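Local coordinates for galactose-binding-like protein (Bacteroides thetaiotaomicron, PDB 7M1B) that is a SusE-like protein that probably binds galactose or related sugars, from a family with a potential degradative capacity, at residues A[309-314]-A[348-353]; A[291-296]-A[356-361]; A[230-235]-A[372-377]. All coordinates share one frame; numbering follows the deposited sequence.

Contact 1: residues A[309-314]-A[348-353]; sequences GWTKLA and DIPPVR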
loop_
_atom_site.group_PDB
_atom_site.type_symbol
_atom_site.label_atom_id
_atom_site.label_comp_id
_atom_site.label_asym_id
_atom_site.label_seq_id
_atom_site.Cartn_x
_atom_site.Cartn_y
_atom_site.Cartn_z
ATOM N N GLY A 309 8.221 -6.915 13.771
ATOM C CA GLY A 309 7.695 -7.924 12.862
ATOM C C GLY A 309 6.751 -7.338 11.802
ATOM O O GLY A 309 6.315 -8.058 10.888
ATOM N N TRP A 310 6.449 -6.038 11.899
ATOM C CA TRP A 310 5.606 -5.328 10.933
ATOM C C TRP A 310 6.488 -4.630 9.900
ATOM O O TRP A 310 7.545 -4.087 10.267
ATOM C CB TRP A 310 4.720 -4.294 11.660
ATOM C CG TRP A 310 3.619 -4.957 12.459
ATOM C CD1 TRP A 310 3.654 -5.331 13.792
ATOM C CD2 TRP A 310 2.270 -5.179 12.012
ATOM N NE1 TRP A 310 2.409 -5.850 14.164
ATOM C CE2 TRP A 310 1.560 -5.764 13.077
ATOM C CE3 TRP A 310 1.638 -4.991 10.756
ATOM C CZ2 TRP A 310 0.188 -6.101 12.954
ATOM C CZ3 TRP A 310 0.316 -5.356 10.639
ATOM C CH2 TRP A 310 -0.364 -5.900 11.708
ATOM N N THR A 311 6.044 -4.584 8.622
ATOM C CA THR A 311 6.751 -3.978 7.487
ATOM C C THR A 311 5.888 -2.840 6.936
ATOM O O THR A 311 4.643 -2.993 6.790
ATOM C CB THR A 311 6.990 -4.997 6.349
ATOM O OG1 THR A 311 7.764 -6.056 6.896
ATOM C CG2 THR A 311 7.694 -4.400 5.156
ATOM N N LYS A 312 6.503 -1.702 6.643
ATOM C CA LYS A 312 5.763 -0.612 6.041
ATOM C C LYS A 312 5.501 -0.880 4.555
ATOM O O LYS A 312 6.406 -1.303 3.784
ATOM C CB LYS A 312 6.491 0.713 6.230
ATOM C CG LYS A 312 5.607 1.916 5.924
ATOM C CD LYS A 312 6.277 3.238 6.238
ATOM C CE LYS A 312 6.855 3.878 5.019
ATOM N NZ LYS A 312 7.403 5.225 5.349
ATOM N N LEU A 313 4.222 -0.648 4.171
ATOM C CA LEU A 313 3.802 -0.933 2.800
ATOM C C LEU A 313 3.454 0.291 1.950
ATOM O O LEU A 313 3.454 0.152 0.713
ATOM C CB LEU A 313 2.531 -1.807 2.830
ATOM C CG LEU A 313 2.575 -3.019 3.761
ATOM C CD1 LEU A 313 1.220 -3.751 3.735
ATOM C CD2 LEU A 313 3.707 -4.029 3.455
ATOM N N ALA A 314 3.079 1.437 2.545
ATOM C CA ALA A 314 2.635 2.603 1.765
ATOM C C ALA A 314 2.614 3.809 2.683
ATOM O O ALA A 314 2.400 3.676 3.896
ATOM C CB ALA A 314 1.227 2.395 1.229
ATOM N N ASP A 348 8.257 -3.180 -3.554
ATOM C CA ASP A 348 9.242 -3.973 -2.825
ATOM C C ASP A 348 8.637 -4.378 -1.481
ATOM O O ASP A 348 9.152 -4.037 -0.430
ATOM C CB ASP A 348 10.542 -3.178 -2.760
ATOM C CG ASP A 348 10.354 -1.785 -2.168
ATOM O OD1 ASP A 348 9.229 -1.220 -2.284
ATOM O OD2 ASP A 348 11.310 -1.286 -1.555
ATOM N N ILE A 349 7.429 -4.950 -1.493
ATOM C CA ILE A 349 6.834 -5.310 -0.214
ATOM C C ILE A 349 6.651 -6.826 -0.262
ATOM O O ILE A 349 6.565 -7.374 -1.362
ATOM C CB ILE A 349 5.500 -4.552 0.044
ATOM C CG1 ILE A 349 4.508 -4.800 -1.105
ATOM C CG2 ILE A 349 5.741 -3.052 0.313
ATOM C CD1 ILE A 349 3.060 -4.338 -0.843
ATOM N N PRO A 350 6.623 -7.527 0.889
ATOM C CA PRO A 350 6.442 -8.969 0.942
ATOM C C PRO A 350 4.932 -9.213 0.840
ATOM O O PRO A 350 4.148 -8.273 1.060
ATOM C CB PRO A 350 6.915 -9.337 2.371
ATOM C CG PRO A 350 6.746 -8.082 3.199
ATOM C CD PRO A 350 6.770 -6.921 2.232
ATOM N N PRO A 351 4.493 -10.470 0.607
ATOM C CA PRO A 351 3.078 -10.833 0.770
ATOM C C PRO A 351 2.722 -10.560 2.222
ATOM O O PRO A 351 3.541 -10.773 3.110
ATOM C CB PRO A 351 3.090 -12.357 0.556
ATOM C CG PRO A 351 4.289 -12.577 -0.370
ATOM C CD PRO A 351 5.321 -11.637 0.226
ATOM N N VAL A 352 1.461 -10.173 2.457
ATOM C CA VAL A 352 1.023 -9.854 3.833
ATOM C C VAL A 352 -0.419 -10.356 4.005
ATOM O O VAL A 352 -1.099 -10.649 3.002
ATOM C CB VAL A 352 1.099 -8.358 4.208
ATOM C CG1 VAL A 352 2.558 -7.902 4.319
ATOM C CG2 VAL A 352 0.353 -7.504 3.203
ATOM N N ARG A 353 -0.834 -10.481 5.277
ATOM C CA ARG A 353 -2.217 -10.879 5.605
ATOM C C ARG A 353 -2.774 -9.874 6.618
ATOM O O ARG A 353 -3.955 -9.529 6.489
ATOM C CB ARG A 353 -2.199 -12.268 6.255
ATOM C CG ARG A 353 -3.563 -12.652 6.827
ATOM C CD ARG A 353 -3.642 -14.110 7.226
ATOM N NE ARG A 353 -4.941 -14.363 7.850
ATOM C CZ ARG A 353 -5.554 -15.524 7.975
ATOM N NH1 ARG A 353 -5.099 -16.619 7.340
ATOM N NH2 ARG A 353 -6.731 -15.506 8.585
#
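Leu313 is the residue on which this contact turns: its two methyl branches part and meet different residues of 348-353. CD1 reaches tip to tip toward Val352, stopping 3.9 Å from CG2, while CD2 lies 3.9 Å from CG2 of Ile349 and 4.1 Å from CG1 of Val352. With CG anti to its own carbonyl carbon (chi1 -48°), the leucine carries its branch point beside the backbone N, and its end comes closer to the other segment than the start of the side chain would suggest. Ile349 crosses it at about a right angle. The CG2 methyl of that isoleucine also comes within 3.8 Å of Leu313 CA, so one methyl packs on both the side chain and the backbone of Leu313. Leu313, Ile349 and Val352 are all buried, and together they form the dense half of the interface.

The packing thins toward Thr311 and Pro350. There the threonine methyl CG2 and the proline CD meet tip to tip at 4.0 Å, a single touch between partly exposed residues; Pro350 CD adds only a distant approach to Leu313 CD2, at 4.4 Å. Lys312, between Thr311 and Leu313, points its CB away from 348-353 and pairs its ammonium group with Asp315.

The contact is thus apolar, and the backbone bonds go to other partners: Leu313 and Ala314 bond to Val294, Leu313 also to Leu346 in the loop after strand 341-344, and Val352 to Ala266. Leu313 and Ala314 both face Val294, a classic beta bulge. The whole is consistent with the interior of a galactose-binding-like beta sandwich, where the loop leading into strand 352-362 packs its aliphatic side chains on the bulged strand 311-317, two places away across strand 292-297.

Contact 2: residues A[291-296]-A[356-361]; sequences EWEVWG and RFKILS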
loop_
_atom_site.group_PDB
_atom_site.type_symbol
_atom_site.label_atom_id
_atom_site.label_comp_id
_atom_site.label_asym_id
_atom_site.label_seq_id
_atom_site.Cartn_x
_atom_site.Cartn_y
_atom_site.Cartn_z
ATOM N N GLU A 291 -3.128 12.072 6.581
ATOM C CA GLU A 291 -1.953 11.290 6.247
ATOM C C GLU A 291 -1.863 10.058 7.130
ATOM O O GLU A 291 -2.131 10.080 8.335
ATOM C CB GLU A 291 -0.673 12.107 6.415
ATOM C CG GLU A 291 -0.557 13.193 5.364
ATOM C CD GLU A 291 0.845 13.816 5.388
ATOM O OE1 GLU A 291 1.861 13.077 5.179
ATOM O OE2 GLU A 291 0.946 15.026 5.599
ATOM N N TRP A 292 -1.413 8.963 6.523
ATOM C CA TRP A 292 -1.199 7.747 7.290
ATOM C C TRP A 292 -0.193 6.859 6.541
ATOM O O TRP A 292 0.148 7.087 5.367
ATOM C CB TRP A 292 -2.554 7.015 7.469
ATOM C CG TRP A 292 -3.164 6.408 6.218
ATOM C CD1 TRP A 292 -3.112 5.094 5.792
ATOM C CD2 TRP A 292 -4.050 7.101 5.302
ATOM N NE1 TRP A 292 -3.813 4.977 4.612
ATOM C CE2 TRP A 292 -4.448 6.167 4.301
ATOM C CE3 TRP A 292 -4.512 8.427 5.200
ATOM C CZ2 TRP A 292 -5.298 6.513 3.237
ATOM C CZ3 TRP A 292 -5.338 8.774 4.136
ATOM C CH2 TRP A 292 -5.760 7.815 3.179
ATOM N N GLU A 293 0.222 5.801 7.221
ATOM C CA GLU A 293 0.974 4.728 6.646
ATOM C C GLU A 293 0.180 3.440 6.737
ATOM O O GLU A 293 -0.526 3.228 7.704
ATOM C CB GLU A 293 2.307 4.528 7.336
ATOM C CG GLU A 293 3.125 5.839 7.330
ATOM C CD GLU A 293 4.332 5.805 8.239
ATOM O OE1 GLU A 293 4.395 4.901 9.156
ATOM O OE2 GLU A 293 5.137 6.775 8.129
ATOM N N VAL A 294 0.389 2.576 5.740
ATOM C CA VAL A 294 -0.155 1.221 5.807
ATOM C C VAL A 294 0.996 0.255 6.056
ATOM O O VAL A 294 2.011 0.360 5.354
ATOM C CB VAL A 294 -0.864 0.846 4.490
ATOM C CG1 VAL A 294 -1.466 -0.560 4.680
ATOM C CG2 VAL A 294 -2.012 1.847 4.214
ATOM N N TRP A 295 0.879 -0.576 7.108
ATOM C CA TRP A 295 1.895 -1.551 7.463
ATOM C C TRP A 295 1.297 -2.934 7.354
ATOM O O TRP A 295 0.055 -3.119 7.431
ATOM C CB TRP A 295 2.305 -1.287 8.935
ATOM C CG TRP A 295 3.148 -0.037 9.098
ATOM C CD1 TRP A 295 2.760 1.281 8.941
ATOM C CD2 TRP A 295 4.568 -0.001 9.404
ATOM N NE1 TRP A 295 3.816 2.119 9.183
ATOM C CE2 TRP A 295 4.920 1.365 9.513
ATOM C CE3 TRP A 295 5.521 -0.962 9.775
ATOM C CZ2 TRP A 295 6.246 1.787 9.783
ATOM C CZ3 TRP A 295 6.824 -0.559 10.038
ATOM C CH2 TRP A 295 7.173 0.799 10.083
ATOM N N GLY A 296 2.159 -3.930 7.221
ATOM C CA GLY A 296 1.579 -5.282 7.138
ATOM C C GLY A 296 2.530 -6.370 7.633
ATOM O O GLY A 296 3.752 -6.145 7.720
ATOM N N ARG A 356 -2.104 -2.866 9.284
ATOM C CA ARG A 356 -2.347 -1.743 10.183
ATOM C C ARG A 356 -2.401 -0.442 9.395
ATOM O O ARG A 356 -1.602 -0.226 8.446
ATOM C CB ARG A 356 -1.230 -1.631 11.214
ATOM C CG ARG A 356 -1.460 -2.492 12.447
ATOM C CD ARG A 356 -0.303 -2.466 13.403
ATOM N NE ARG A 356 -0.861 -2.813 14.711
ATOM C CZ ARG A 356 -0.182 -2.734 15.847
ATOM N NH1 ARG A 356 1.167 -2.519 15.818
ATOM N NH2 ARG A 356 -0.720 -2.952 17.016
ATOM N N PHE A 357 -3.316 0.446 9.817
ATOM C CA PHE A 357 -3.286 1.841 9.408
ATOM C C PHE A 357 -2.759 2.650 10.579
ATOM O O PHE A 357 -3.303 2.631 11.658
ATOM C CB PHE A 357 -4.705 2.311 9.046
ATOM C CG PHE A 357 -5.097 2.006 7.625
ATOM C CD1 PHE A 357 -4.991 0.712 7.147
ATOM C CD2 PHE A 357 -5.727 2.949 6.835
ATOM C CE1 PHE A 357 -5.331 0.419 5.819
ATOM C CE2 PHE A 357 -6.043 2.691 5.497
ATOM C CZ PHE A 357 -5.883 1.402 5.020
ATOM N N LYS A 358 -1.549 3.243 10.357
ATOM C CA LYS A 358 -0.955 4.128 11.336
ATOM C C LYS A 358 -1.326 5.544 10.935
ATOM O O LYS A 358 -0.822 6.081 9.924
ATOM C CB LYS A 358 0.571 3.934 11.332
ATOM C CG LYS A 358 1.289 4.755 12.409
ATOM C CD LYS A 358 2.850 4.528 12.329
ATOM C CE LYS A 358 3.631 4.939 13.690
ATOM N NZ LYS A 358 5.118 4.525 13.638
ATOM N N ILE A 359 -2.240 6.135 11.710
ATOM C CA ILE A 359 -2.810 7.421 11.326
ATOM C C ILE A 359 -1.884 8.503 11.888
ATOM O O ILE A 359 -1.706 8.565 13.117
ATOM C CB ILE A 359 -4.255 7.576 11.848
ATOM C CG1 ILE A 359 -5.177 6.402 11.467
ATOM C CG2 ILE A 359 -4.821 8.940 11.391
ATOM C CD1 ILE A 359 -5.240 6.191 9.984
ATOM N N LEU A 360 -1.395 9.387 11.016
ATOM C CA LEU A 360 -0.506 10.475 11.430
ATOM C C LEU A 360 -1.311 11.757 11.695
ATOM O O LEU A 360 -1.000 12.543 12.610
ATOM C CB LEU A 360 0.524 10.696 10.313
ATOM C CG LEU A 360 1.328 9.475 9.822
ATOM C CD1 LEU A 360 2.351 9.899 8.777
ATOM C CD2 LEU A 360 2.035 8.785 10.955
ATOM N N SER A 361 -2.367 11.982 10.892
ATOM C CA SER A 361 -3.095 13.260 10.929
ATOM C C SER A 361 -4.552 13.045 10.473
ATOM O O SER A 361 -4.749 12.146 9.625
ATOM C CB SER A 361 -2.316 14.354 10.144
ATOM O OG SER A 361 -2.335 14.010 8.749
HETATM O O HOH W 1 -0.868 15.891 7.563
HETATM O O HOH W 2 6.032 5.505 11.202
#
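Trp292, Glu293, Val294 and Trp295 run antiparallel to Ile359, Lys358, Phe357 and Arg356, the short strand axes 4.7 Å apart at 165°. Glu293 with Lys358 and Trp295 with Arg356 are hydrogen-bonded pairs, each exchanging two backbone bonds; Trp292 with Ile359 and Val294 with Phe357 are non-hydrogen-bonded ones. Near the end, Glu291 O takes two donors, the backbone N atoms of Leu360 and Ser361, and Glu291 N gives a bond to Ser361 OG at 3.0 Å.

Aromatic packing carries the face bearing Trp292, Val294 and Phe357. The five-membered ring of Trp292 lies almost parallel to the Phe357 ring, planes 15° apart and centroids 4.7 Å apart, but slid so far that the rings barely overlap. Val294 CG2 stands over a face of Phe357, 4.1 Å from the centroid and displaced toward the rim, a CH-pi contact. Ile359 CD1 closes on Trp292 CB at 3.8 Å.

The face bearing Glu293, Trp295 and Lys358 is more mixed, with charged groups beside an indole. Lys358 leaves with CG anti to the backbone N (chi1 -176°) and stays extended, lying alongside Glu293 so that its CD is 3.5 Å from Glu293 OE1. Its ammonium is not in direct contact with that carboxylate; a water bridges them, donating to OE1 and accepting from NZ. The same oxygen takes the indole N-H of Trp295, NE1 to OE1 2.8 Å, in the ring plane, which should help to fix the indole's rotation. A second water joins Glu291 OE2 to Ser361 OG.

Strand 311-317 bonds to the far edge of strand 292-297, and strand 256-274 flanks 352-362 through Phe258, whose backbone bonds to Phe357 and whose ring meets the Phe357 ring. Phe343 meets Trp292 edge-to-face, and Phe271 of strand 256-274 packs on Trp292 and Val294.

Contact 3: residues A[230-235]-A[372-377]; sequences SLFNGD and QQLWFY
Gln373 reaches across from its strand to the 3-10 end and loop of 230-235, and its atoms meet both the loop and its own strand. CB and then CG pass close to the carbonyl oxygen of Leu231, Gln373 CG lying 3.4 Å from Leu231 O. CG is anti to the backbone N (chi1 -163°), and the bend at chi2 (82°) leaves Gln373 CD 3.1 Å from Leu231 O. At the tip, OE1 accepts two N-H groups: Gly234 N at 2.8 Å from OE1, and, on a lone pair in the plane of the amide, the indole of Trp375, NE1 to OE1 3.0 Å. NE2 in turn donates to its neighbour's carbonyl, Gln372 O, at 3.0 Å and to Asn233 OD1 at 3.3 Å, both partners lying near the amide plane; a weak bond also runs to Ser230 O. Both ends of the amide are held, which should limit its freedom to flip or rotate.

Asn233 OD1 is itself doubly used, receiving Gln373 NE2 from one face of its plane and the backbone N of Asp235 from the opposite one. The latter bond makes an Asx turn, and the positive phi of Gly234 belongs to the same tight bend.

The backbones join once, Leu374 N to Leu231 O at 2.9 Å. Next to these polar groups, Leu231 and Leu374 lie side by side, CD1 to CD1 3.7 Å, while the Phe232 ring offers its edge to Leu374 O.

Gln372 and Gln373 both face Trp274, a classic beta bulge, and His236 meets Trp375 edge-to-face. A loop with an Asx turn at its bend, held to a bulged strand largely through a buried glutamine amide and one backbone bond, is consistent with the loop-decorated beta sandwich of a galactose-binding-like domain.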
loop_
_atom_site.group_PDB
_atom_site.type_symbol
_atom_site.label_atom_id
_atom_site.label_comp_id
_atom_site.label_asym_id
_atom_site.label_seq_id
_atom_site.Cartn_x
_atom_site.Cartn_y
_atom_site.Cartn_z
ATOM N N SER A 230 -17.203 -3.020 9.537
ATOM C CA SER A 230 -18.039 -2.215 8.669
ATOM C C SER A 230 -17.270 -1.626 7.508
ATOM O O SER A 230 -17.861 -1.272 6.473
ATOM C CB SER A 230 -18.636 -1.114 9.531
ATOM O OG SER A 230 -19.616 -1.655 10.425
ATOM N N LEU A 231 -15.920 -1.501 7.624
ATOM C CA LEU A 231 -15.205 -0.973 6.469
ATOM C C LEU A 231 -15.147 -1.939 5.291
ATOM O O LEU A 231 -14.743 -1.537 4.179
ATOM C CB LEU A 231 -13.761 -0.575 6.807
ATOM C CG LEU A 231 -13.619 0.442 7.968
ATOM C CD1 LEU A 231 -12.099 0.755 8.085
ATOM C CD2 LEU A 231 -14.421 1.744 7.599
ATOM N N PHE A 232 -15.651 -3.163 5.497
ATOM C CA PHE A 232 -15.518 -4.169 4.442
ATOM C C PHE A 232 -16.872 -4.829 4.182
ATOM O O PHE A 232 -16.882 -5.914 3.573
ATOM C CB PHE A 232 -14.571 -5.264 5.005
ATOM C CG PHE A 232 -13.277 -4.731 5.587
ATOM C CD1 PHE A 232 -12.351 -4.005 4.825
ATOM C CD2 PHE A 232 -13.074 -4.809 6.996
ATOM C CE1 PHE A 232 -11.173 -3.503 5.379
ATOM C CE2 PHE A 232 -11.900 -4.270 7.530
ATOM C CZ PHE A 232 -10.981 -3.573 6.774
ATOM N N ASN A 233 -17.953 -4.087 4.386
ATOM C CA ASN A 233 -19.287 -4.696 4.213
ATOM C C ASN A 233 -19.948 -4.377 2.841
ATOM O O ASN A 233 -21.127 -4.701 2.609
ATOM C CB ASN A 233 -20.191 -4.340 5.378
ATOM C CG ASN A 233 -20.503 -2.871 5.445
ATOM O OD1 ASN A 233 -20.131 -2.094 4.549
ATOM N ND2 ASN A 233 -21.112 -2.455 6.552
ATOM N N GLY A 234 -19.282 -3.593 2.016
ATOM C CA GLY A 234 -19.728 -3.199 0.680
ATOM C C GLY A 234 -20.517 -1.890 0.671
ATOM O O GLY A 234 -20.752 -1.361 -0.408
ATOM N N ASP A 235 -20.942 -1.352 1.828
ATOM C CA ASP A 235 -21.847 -0.187 1.846
ATOM C C ASP A 235 -20.967 1.066 1.777
ATOM O O ASP A 235 -20.219 1.391 2.693
ATOM C CB ASP A 235 -22.675 -0.172 3.141
ATOM C CG ASP A 235 -23.724 0.965 3.295
ATOM O OD1 ASP A 235 -23.909 1.858 2.387
ATOM O OD2 ASP A 235 -24.409 0.975 4.357
ATOM N N GLN A 372 -15.389 5.079 5.996
ATOM C CA GLN A 372 -16.624 4.431 5.503
ATOM C C GLN A 372 -16.275 3.056 4.923
ATOM O O GLN A 372 -17.073 2.117 5.028
ATOM C CB GLN A 372 -17.258 5.262 4.354
ATOM C CG GLN A 372 -18.589 4.758 3.836
ATOM C CD GLN A 372 -18.998 5.695 2.722
ATOM O OE1 GLN A 372 -18.583 5.538 1.548
ATOM N NE2 GLN A 372 -19.856 6.654 3.033
ATOM N N GLN A 373 -15.149 2.929 4.214
ATOM C CA GLN A 373 -14.936 1.685 3.419
ATOM C C GLN A 373 -13.478 1.585 2.986
ATOM O O GLN A 373 -12.878 2.629 2.673
ATOM C CB GLN A 373 -15.870 1.673 2.188
ATOM C CG GLN A 373 -16.017 0.274 1.570
ATOM C CD GLN A 373 -17.024 -0.693 2.202
ATOM O OE1 GLN A 373 -17.060 -1.853 1.811
ATOM N NE2 GLN A 373 -17.589 -0.378 3.360
ATOM N N LEU A 374 -12.947 0.330 2.884
ATOM C CA LEU A 374 -11.580 0.126 2.345
ATOM C C LEU A 374 -11.621 -1.125 1.466
ATOM O O LEU A 374 -12.166 -2.161 1.933
ATOM C CB LEU A 374 -10.612 -0.214 3.472
ATOM C CG LEU A 374 -10.322 0.902 4.449
ATOM C CD1 LEU A 374 -9.434 0.358 5.573
ATOM C CD2 LEU A 374 -9.612 2.038 3.690
ATOM N N TRP A 375 -11.316 -0.955 0.172
ATOM C CA TRP A 375 -11.215 -2.126 -0.693
ATOM C C TRP A 375 -9.764 -2.344 -1.091
ATOM O O TRP A 375 -9.143 -1.422 -1.566
ATOM C CB TRP A 375 -12.059 -1.922 -1.957
ATOM C CG TRP A 375 -13.548 -1.973 -1.749
ATOM C CD1 TRP A 375 -14.193 -2.124 -0.550
ATOM C CD2 TRP A 375 -14.533 -1.749 -2.771
ATOM N NE1 TRP A 375 -15.547 -2.073 -0.779
ATOM C CE2 TRP A 375 -15.781 -1.836 -2.133
ATOM C CE3 TRP A 375 -14.495 -1.582 -4.186
ATOM C CZ2 TRP A 375 -16.989 -1.685 -2.839
ATOM C CZ3 TRP A 375 -15.704 -1.457 -4.849
ATOM C CH2 TRP A 375 -16.948 -1.504 -4.205
ATOM N N PHE A 376 -9.274 -3.595 -0.973
ATOM C CA PHE A 376 -7.864 -3.913 -1.254
ATOM C C PHE A 376 -7.799 -4.733 -2.553
ATOM O O PHE A 376 -8.665 -5.580 -2.773
ATOM C CB PHE A 376 -7.249 -4.696 -0.106
ATOM C CG PHE A 376 -6.753 -3.809 1.009
ATOM C CD1 PHE A 376 -7.566 -2.900 1.640
ATOM C CD2 PHE A 376 -5.378 -3.796 1.304
ATOM C CE1 PHE A 376 -7.016 -2.081 2.626
ATOM C CE2 PHE A 376 -4.855 -2.991 2.297
ATOM C CZ PHE A 376 -5.663 -2.035 2.843
ATOM N N TYR A 377 -6.732 -4.528 -3.304
ATOM C CA TYR A 377 -6.538 -5.219 -4.562
ATOM C C TYR A 377 -5.199 -5.895 -4.542
ATOM O O TYR A 377 -4.262 -5.336 -3.982
ATOM C CB TYR A 377 -6.613 -4.281 -5.776
ATOM C CG TYR A 377 -7.992 -3.677 -5.960
ATOM C CD1 TYR A 377 -8.371 -2.552 -5.209
ATOM C CD2 TYR A 377 -8.924 -4.247 -6.809
ATOM C CE1 TYR A 377 -9.641 -2.004 -5.315
ATOM C CE2 TYR A 377 -10.201 -3.707 -6.945
ATOM C CZ TYR A 377 -10.552 -2.581 -6.198
ATOM O OH TYR A 377 -11.797 -2.025 -6.336
#

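All three contacts reach the same antiparallel sheet in the C-terminal galactose-binding-like region. Contacts 1 and 2, centres about 12 Å apart, share strand 352-362 and join directly: Leu313 N is 2.7 Å from Val294 O, and Thr311 O 2.7 Å from Gly296 N, both probable hydrogen bonds. Contact 3 adjoins contact 2 through the aromatic core, where Phe357 CZ lies 3.7 Å from Leu374 CD1; their centres are about 16 Å apart. Contacts 1 and 3 do not touch, their nearest atoms being about 6 Å apart. In sequence, contact 3 encloses contact 2, which encloses contact 1. None of the three can be tied to a sugar site on this evidence.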